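Local atomic coordinates of periplasmic divalent cation tolerance protein (Xylella fastidiosa, PDB entry 2NUH), a protein that is of unknown function but belongs to the CutA family of divalent cation tolerance proteins and may bind copper ions. Residues F9-P13 against H78-E84; R29-C33 against W100-I105; P38-S42 against T53-Q57. All coordinates share one frame; numbering follows the deposited sequence. Where two conformers were deposited one is given.

Contact 1 of 3, residues F9-P13 against H78-E84; sequences FSTCP and HPYRLPE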
# COMPACT_ATOMS: atom_id res chain seq x y z
N PHE A 9 1.45 -1.91 -3.89
CA PHE A 9 0.92 -0.72 -4.52
C PHE A 9 -0.56 -0.65 -4.27
O PHE A 9 -1.27 -1.62 -4.45
CB PHE A 9 1.17 -0.77 -6.03
CG PHE A 9 2.61 -0.71 -6.41
CD1 PHE A 9 3.16 0.45 -6.92
CD2 PHE A 9 3.42 -1.83 -6.27
CE1 PHE A 9 4.51 0.50 -7.27
CE2 PHE A 9 4.76 -1.79 -6.62
CZ PHE A 9 5.30 -0.61 -7.11
N SER A 10 -1.02 0.52 -3.85
CA SER A 10 -2.44 0.79 -3.76
C SER A 10 -2.64 2.24 -4.12
O SER A 10 -1.67 2.98 -4.23
CB SER A 10 -2.95 0.54 -2.35
OG SER A 10 -4.36 0.65 -2.31
N THR A 11 -3.87 2.65 -4.33
CA THR A 11 -4.15 4.06 -4.49
C THR A 11 -5.32 4.40 -3.62
O THR A 11 -6.13 3.53 -3.29
CB THR A 11 -4.51 4.44 -5.93
OG1 THR A 11 -5.67 3.72 -6.34
CG2 THR A 11 -3.38 4.14 -6.87
N CYS A 12 -5.42 5.66 -3.23
CA CYS A 12 -6.61 6.11 -2.52
C CYS A 12 -7.02 7.44 -3.07
O CYS A 12 -6.23 8.12 -3.71
CB CYS A 12 -6.42 6.26 -1.01
SG CYS A 12 -4.88 6.97 -0.55
N PRO A 13 -8.27 7.82 -2.83
CA PRO A 13 -8.80 9.00 -3.48
C PRO A 13 -8.28 10.32 -2.95
O PRO A 13 -8.34 11.33 -3.65
CB PRO A 13 -10.30 8.90 -3.23
CG PRO A 13 -10.43 8.08 -1.99
CD PRO A 13 -9.28 7.12 -2.01
N HIS A 78 -10.43 1.22 3.36
CA HIS A 78 -10.38 1.88 2.08
C HIS A 78 -11.71 2.47 1.67
O HIS A 78 -12.74 1.83 1.84
CB HIS A 78 -9.94 0.91 1.01
CG HIS A 78 -9.13 1.57 -0.05
ND1 HIS A 78 -9.70 2.37 -1.01
CD2 HIS A 78 -7.79 1.60 -0.26
CE1 HIS A 78 -8.74 2.84 -1.80
NE2 HIS A 78 -7.58 2.38 -1.36
N PRO A 79 -11.71 3.69 1.12
CA PRO A 79 -12.92 4.23 0.53
C PRO A 79 -13.48 3.39 -0.60
O PRO A 79 -14.68 3.36 -0.80
CB PRO A 79 -12.46 5.56 -0.05
CG PRO A 79 -11.36 5.97 0.83
CD PRO A 79 -10.63 4.69 1.14
N TYR A 80 -12.61 2.75 -1.36
CA TYR A 80 -13.07 2.02 -2.52
C TYR A 80 -13.53 0.63 -2.14
O TYR A 80 -12.92 -0.03 -1.30
CB TYR A 80 -11.98 1.85 -3.56
CG TYR A 80 -11.35 3.11 -4.09
CD1 TYR A 80 -11.97 4.35 -3.99
CD2 TYR A 80 -10.12 3.04 -4.72
CE1 TYR A 80 -11.37 5.48 -4.49
CE2 TYR A 80 -9.51 4.17 -5.23
CZ TYR A 80 -10.13 5.38 -5.11
OH TYR A 80 -9.52 6.50 -5.62
N ARG A 81 -14.57 0.18 -2.82
CA ARG A 81 -15.04 -1.19 -2.68
C ARG A 81 -14.00 -2.18 -3.17
O ARG A 81 -13.84 -3.24 -2.60
CB ARG A 81 -16.36 -1.38 -3.43
CG ARG A 81 -16.93 -2.79 -3.37
CD ARG A 81 -18.43 -2.84 -3.66
NE ARG A 81 -18.85 -4.19 -4.02
CZ ARG A 81 -20.03 -4.73 -3.72
NH1 ARG A 81 -20.94 -4.05 -3.03
NH2 ARG A 81 -20.30 -5.97 -4.11
N LEU A 82 -13.30 -1.82 -4.25
CA LEU A 82 -12.30 -2.71 -4.79
C LEU A 82 -11.03 -1.90 -5.01
O LEU A 82 -10.83 -1.34 -6.09
CB LEU A 82 -12.79 -3.31 -6.10
CG LEU A 82 -11.81 -4.29 -6.76
CD1 LEU A 82 -11.38 -5.37 -5.80
CD2 LEU A 82 -12.43 -4.88 -8.01
N PRO A 83 -10.18 -1.81 -3.99
CA PRO A 83 -8.97 -1.03 -4.17
C PRO A 83 -7.88 -1.79 -4.88
O PRO A 83 -7.86 -3.02 -4.89
CB PRO A 83 -8.53 -0.73 -2.74
CG PRO A 83 -9.09 -1.82 -1.92
CD PRO A 83 -10.29 -2.38 -2.63
N GLU A 84 -6.99 -1.03 -5.49
CA GLU A 84 -5.75 -1.59 -5.97
C GLU A 84 -4.97 -2.15 -4.80
O GLU A 84 -4.79 -1.49 -3.77
CB GLU A 84 -4.96 -0.49 -6.66
CG GLU A 84 -3.56 -0.89 -7.09
CD GLU A 84 -2.80 0.30 -7.60
OE1 GLU A 84 -1.85 0.75 -6.93
OE2 GLU A 84 -3.19 0.82 -8.66
O HOH W 1 -7.10 1.73 -5.18
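H78 meets T11 through the edge of its imidazole. H78 NE2 donates to T11 O at 2.7 Å, and the acceptor lies in the ring plane. The bond is bent, with an N-H...O angle of 134°, and the donor is tilted from the carbonyl plane. On the other edge of the ring, Y80 N gives its hydrogen to H78 ND1 at 3.0 Å. These two bonds fix the rotation of the imidazole. P83 CB lies over the centre of one ring face.

S10 OG donates to E84 O at 2.6 Å, in the carbonyl plane. The torsion that sets OG opposite the backbone N (chi1 -173°) carries the hydroxyl to this carbonyl.

The E84 side chain runs across the strand, at about a right angle to the side chain of T11. CB packs near S10 CA and T11 N. E84 CG rests by F9 O at 3.6 Å. CD comes near both S10 CA and T11 CG2. At the tip, OE1 sits beside S10 N at an angle too poor for a hydrogen bond, and both carboxylate oxygens lie against T11 CG2. The main chain of E84 is tied in by a water, which accepts from E84 N and donates to T11 OG1.

P13 meets an apolar and aromatic patch. P13 CG touches P79 CG at 3.6 Å, and its CD lies against Y80 CE1. The hydroxyl of Y80 passes close to P13 and bonds to E55 on strand 50-63. T11 OG1 also bonds to E55.

The arrangement closes the end of strand 5-12 against the connection from helix 67-77 to strand 86-89. That packing of a helix-to-strand loop against a central strand fits the ferredoxin-like fold of CutA, which is grouped with the GlnB-like proteins.

Contact 2 of 3, residues R29-C33 against W100-I105; sequences RLAAC and WINTEI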
# COMPACT_ATOMS: atom_id res chain seq x y z
N ARG A 29 1.58 -2.54 12.81
CA ARG A 29 2.73 -3.35 12.44
C ARG A 29 2.39 -4.32 11.32
O ARG A 29 2.80 -5.48 11.31
CB ARG A 29 3.32 -4.06 13.67
CG ARG A 29 3.83 -3.07 14.68
CD ARG A 29 4.57 -3.72 15.84
NE ARG A 29 4.93 -2.72 16.84
CZ ARG A 29 6.06 -2.02 16.85
NH1 ARG A 29 6.98 -2.21 15.91
NH2 ARG A 29 6.28 -1.13 17.82
N LEU A 30 1.64 -3.82 10.36
CA LEU A 30 1.36 -4.58 9.15
C LEU A 30 2.27 -4.15 8.03
O LEU A 30 2.43 -4.86 7.04
CB LEU A 30 -0.10 -4.40 8.73
CG LEU A 30 -1.09 -4.83 9.81
CD1 LEU A 30 -2.48 -4.65 9.28
CD2 LEU A 30 -0.88 -6.28 10.23
N ALA A 31 2.86 -2.97 8.18
CA ALA A 31 3.81 -2.46 7.22
C ALA A 31 4.84 -1.68 8.01
O ALA A 31 4.51 -1.11 9.03
CB ALA A 31 3.13 -1.56 6.22
N ALA A 32 6.09 -1.69 7.54
CA ALA A 32 7.12 -0.93 8.22
C ALA A 32 7.04 0.54 7.83
O ALA A 32 7.41 1.42 8.58
CB ALA A 32 8.46 -1.46 7.87
N CYS A 33 6.56 0.80 6.62
CA CYS A 33 6.45 2.17 6.17
C CYS A 33 5.51 2.22 5.00
O CYS A 33 5.33 1.23 4.30
CB CYS A 33 7.84 2.75 5.84
SG CYS A 33 7.97 4.12 4.63
N TRP A 100 15.38 -4.00 8.88
CA TRP A 100 14.54 -3.02 9.55
C TRP A 100 13.05 -3.22 9.25
O TRP A 100 12.22 -3.20 10.16
CB TRP A 100 14.99 -1.60 9.20
CG TRP A 100 14.07 -0.56 9.72
CD1 TRP A 100 14.04 -0.05 11.00
CD2 TRP A 100 13.02 0.08 9.01
NE1 TRP A 100 13.03 0.88 11.11
CE2 TRP A 100 12.39 0.98 9.90
CE3 TRP A 100 12.54 -0.00 7.69
CZ2 TRP A 100 11.31 1.79 9.52
CZ3 TRP A 100 11.46 0.80 7.31
CH2 TRP A 100 10.86 1.68 8.22
N ILE A 101 12.71 -3.46 7.99
CA ILE A 101 11.32 -3.71 7.64
C ILE A 101 10.81 -4.86 8.47
O ILE A 101 9.76 -4.76 9.10
CB ILE A 101 11.16 -4.03 6.15
CG1 ILE A 101 11.37 -2.76 5.34
CG2 ILE A 101 9.76 -4.62 5.87
CD1 ILE A 101 11.44 -3.00 3.86
N ASN A 102 11.59 -5.93 8.51
CA ASN A 102 11.17 -7.14 9.19
C ASN A 102 11.06 -6.95 10.68
O ASN A 102 10.10 -7.41 11.29
CB ASN A 102 12.10 -8.31 8.86
CG ASN A 102 11.84 -8.87 7.49
OD1 ASN A 102 10.71 -9.24 7.17
ND2 ASN A 102 12.88 -8.96 6.66
N THR A 103 12.05 -6.27 11.27
CA THR A 103 12.06 -6.10 12.73
C THR A 103 10.96 -5.14 13.19
O THR A 103 10.47 -5.25 14.31
CB THR A 103 13.43 -5.66 13.26
OG1 THR A 103 13.81 -4.43 12.65
CG2 THR A 103 14.47 -6.73 12.96
N GLU A 104 10.56 -4.22 12.32
CA GLU A 104 9.47 -3.32 12.63
C GLU A 104 8.15 -4.03 12.82
O GLU A 104 7.30 -3.58 13.60
CB GLU A 104 9.29 -2.26 11.55
CG GLU A 104 10.32 -1.16 11.59
CD GLU A 104 10.21 -0.32 12.85
OE1 GLU A 104 11.06 -0.48 13.74
OE2 GLU A 104 9.27 0.50 12.93
N ILE A 105 7.96 -5.13 12.09
CA ILE A 105 6.64 -5.76 12.04
C ILE A 105 6.60 -7.19 12.55
O ILE A 105 5.53 -7.71 12.85
CB ILE A 105 6.00 -5.66 10.62
CG1 ILE A 105 6.84 -6.39 9.57
CG2 ILE A 105 5.79 -4.19 10.24
CD1 ILE A 105 6.27 -6.22 8.14
O HOH W 2 2.59 -7.65 13.19
O HOH W 3 8.03 1.84 11.04
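A32 presents its methyl group to the six-membered ring of W100. A32 CB lies 4.2 Å from the W100 ring centroid and 30° off the normal, an off-centre CH-pi contact. A32 CB also sits against I101 CA at 3.6 Å and near E104 CB, and so fits among three residues of the helix. E104 CG also lies over a face of the indole, toward its rim. C33 CB comes to the ring at its edge, 4.0 Å from W100 CH2.

I105 approaches the loop from the end of the segment. Its CG2 stands opposite its own carbonyl carbon, while CG1 takes the place between N and C (chi1 62°). This turns I105 CG2 onto the backbone of the loop, 3.5 Å from A31 C.

R29 reaches across with an extended chain. R29 NH1 donates to E104 O at 2.7 Å with an angle of 149°, and the oxygen lies in the guanidinium plane. R29 has positive phi and is the C-prime residue of the Schellman motif that ends helix 15-27. Two waters add bridges: one donates to R29 O and I105 O, the other to A32 O and E104 OE2.

The charge of R29, placed on a carbonyl near the C-terminal end of helix 95-105, probably suits the negative end of the helix dipole. E104 OE2, 4.6 Å from R29 NH1, may add a weak long-range attraction.

Contact 3 of 3, residues P38-S42 against T53-Q57; sequences PGAVS and TQEIQ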
# COMPACT_ATOMS: atom_id res chain seq x y z
N PRO A 38 1.41 12.00 -3.99
CA PRO A 38 0.18 12.70 -4.30
C PRO A 38 0.10 13.14 -5.76
O PRO A 38 1.08 13.06 -6.50
CB PRO A 38 0.21 13.92 -3.35
CG PRO A 38 1.45 13.74 -2.50
CD PRO A 38 2.36 12.90 -3.33
N GLY A 39 -1.07 13.58 -6.18
CA GLY A 39 -1.25 14.16 -7.50
C GLY A 39 -1.39 13.13 -8.60
O GLY A 39 -1.34 13.48 -9.78
N ALA A 40 -1.57 11.87 -8.23
CA ALA A 40 -1.74 10.81 -9.21
C ALA A 40 -3.07 10.95 -9.91
O ALA A 40 -4.04 11.47 -9.35
CB ALA A 40 -1.63 9.45 -8.53
N VAL A 41 -3.12 10.48 -11.15
CA VAL A 41 -4.37 10.39 -11.88
C VAL A 41 -4.43 8.99 -12.43
O VAL A 41 -3.48 8.53 -13.06
CB VAL A 41 -4.44 11.40 -13.03
CG1 VAL A 41 -5.69 11.17 -13.87
CG2 VAL A 41 -4.45 12.82 -12.47
N SER A 42 -5.54 8.31 -12.17
CA SER A 42 -5.73 6.98 -12.70
C SER A 42 -6.82 6.98 -13.75
O SER A 42 -7.83 7.62 -13.60
CB SER A 42 -6.08 6.01 -11.59
OG SER A 42 -4.96 5.90 -10.73
N THR A 53 -9.57 9.55 -12.27
CA THR A 53 -9.80 9.91 -10.89
C THR A 53 -8.48 10.37 -10.32
O THR A 53 -7.44 9.77 -10.58
CB THR A 53 -10.39 8.74 -10.08
OG1 THR A 53 -10.65 9.15 -8.73
CG2 THR A 53 -9.46 7.55 -10.07
N GLN A 54 -8.53 11.45 -9.56
CA GLN A 54 -7.36 11.95 -8.86
C GLN A 54 -7.13 11.03 -7.68
O GLN A 54 -8.07 10.65 -6.98
CB GLN A 54 -7.59 13.38 -8.37
CG GLN A 54 -7.84 14.37 -9.51
CD GLN A 54 -8.17 15.76 -9.02
OE1 GLN A 54 -8.87 15.93 -8.01
NE2 GLN A 54 -7.69 16.77 -9.74
N GLU A 55 -5.88 10.65 -7.47
CA GLU A 55 -5.56 9.70 -6.43
C GLU A 55 -4.24 10.03 -5.77
O GLU A 55 -3.49 10.88 -6.23
CB GLU A 55 -5.49 8.29 -7.00
CG GLU A 55 -6.79 7.79 -7.55
CD GLU A 55 -6.78 6.30 -7.71
OE1 GLU A 55 -6.01 5.80 -8.55
OE2 GLU A 55 -7.49 5.62 -6.96
N ILE A 56 -3.99 9.34 -4.67
CA ILE A 56 -2.69 9.28 -4.04
C ILE A 56 -2.21 7.87 -4.25
O ILE A 56 -2.94 6.92 -4.00
CB ILE A 56 -2.81 9.51 -2.53
CG1 ILE A 56 -3.63 10.78 -2.24
CG2 ILE A 56 -1.43 9.51 -1.85
CD1 ILE A 56 -3.00 12.04 -2.75
N GLN A 57 -0.98 7.72 -4.74
CA GLN A 57 -0.40 6.41 -4.91
C GLN A 57 0.28 6.01 -3.62
O GLN A 57 1.00 6.81 -3.02
CB GLN A 57 0.62 6.43 -6.06
CG GLN A 57 1.35 5.12 -6.25
CD GLN A 57 0.48 4.05 -6.84
OE1 GLN A 57 0.36 2.94 -6.30
NE2 GLN A 57 -0.14 4.38 -7.95
O HOH W 4 -4.39 13.56 -6.08
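S42 N donates to T53 O at 2.9 Å, nearly straight at 170°, and T53 N returns a bond to S42 O. E55 N donates to A40 O at 2.8 Å. The reverse bond, A40 N to E55 O, is weak. A40-E55 and S42-T53 are therefore antiparallel hydrogen-bonded pairs, with the non-hydrogen-bonded pair V41-Q54 between them.

On the face shared by A40, S42, T53 and E55, S42 OG approaches E55 OE1 to 2.4 Å. This is shorter than a normal hydrogen bond, so its exact geometry is doubtful. S42 OG stands beside its own backbone N (chi1 -65°), on the side where the E55 carboxylate arrives. A water donates to E55 O and makes a weak bond with G39 N.

Packing follows outward. S42 CB rests near T53 CG2 at 4.0 Å. P38 CB touches I56 CD1 at 3.8 Å, where the chain turns a corner at G39.

The contact forms part of the beta hairpin of strands 40-45 and 50-63. I56 packs on helix 15-27 and strand 5-12. E55 OE2 bonds to T11 on strand 5-12 and to Y80 in the loop after helix 67-77.

Overall arrangement
Contacts 1 and 3 are neighbours, with centres about 11 Å apart, and both reach the same sheet through strands 5-12 and 50-63. E55 joins them. Contact 2 lies on the opposite side of the chain's centre, about 21 Å from contact 1 and 25 Å from contact 3, centre to centre. Contacts 1 and 2 are partly buried, while contact 3 is a surface contact. The chemistry differs with the elements joined. Contact 3 is held mainly by main-chain bonds between strands. Contact 1 relies on side chains bonding to carbonyls, with proline and tyrosine packing. Contact 2 joins a loop to the last helix, largely by apolar packing, with one arginine bond.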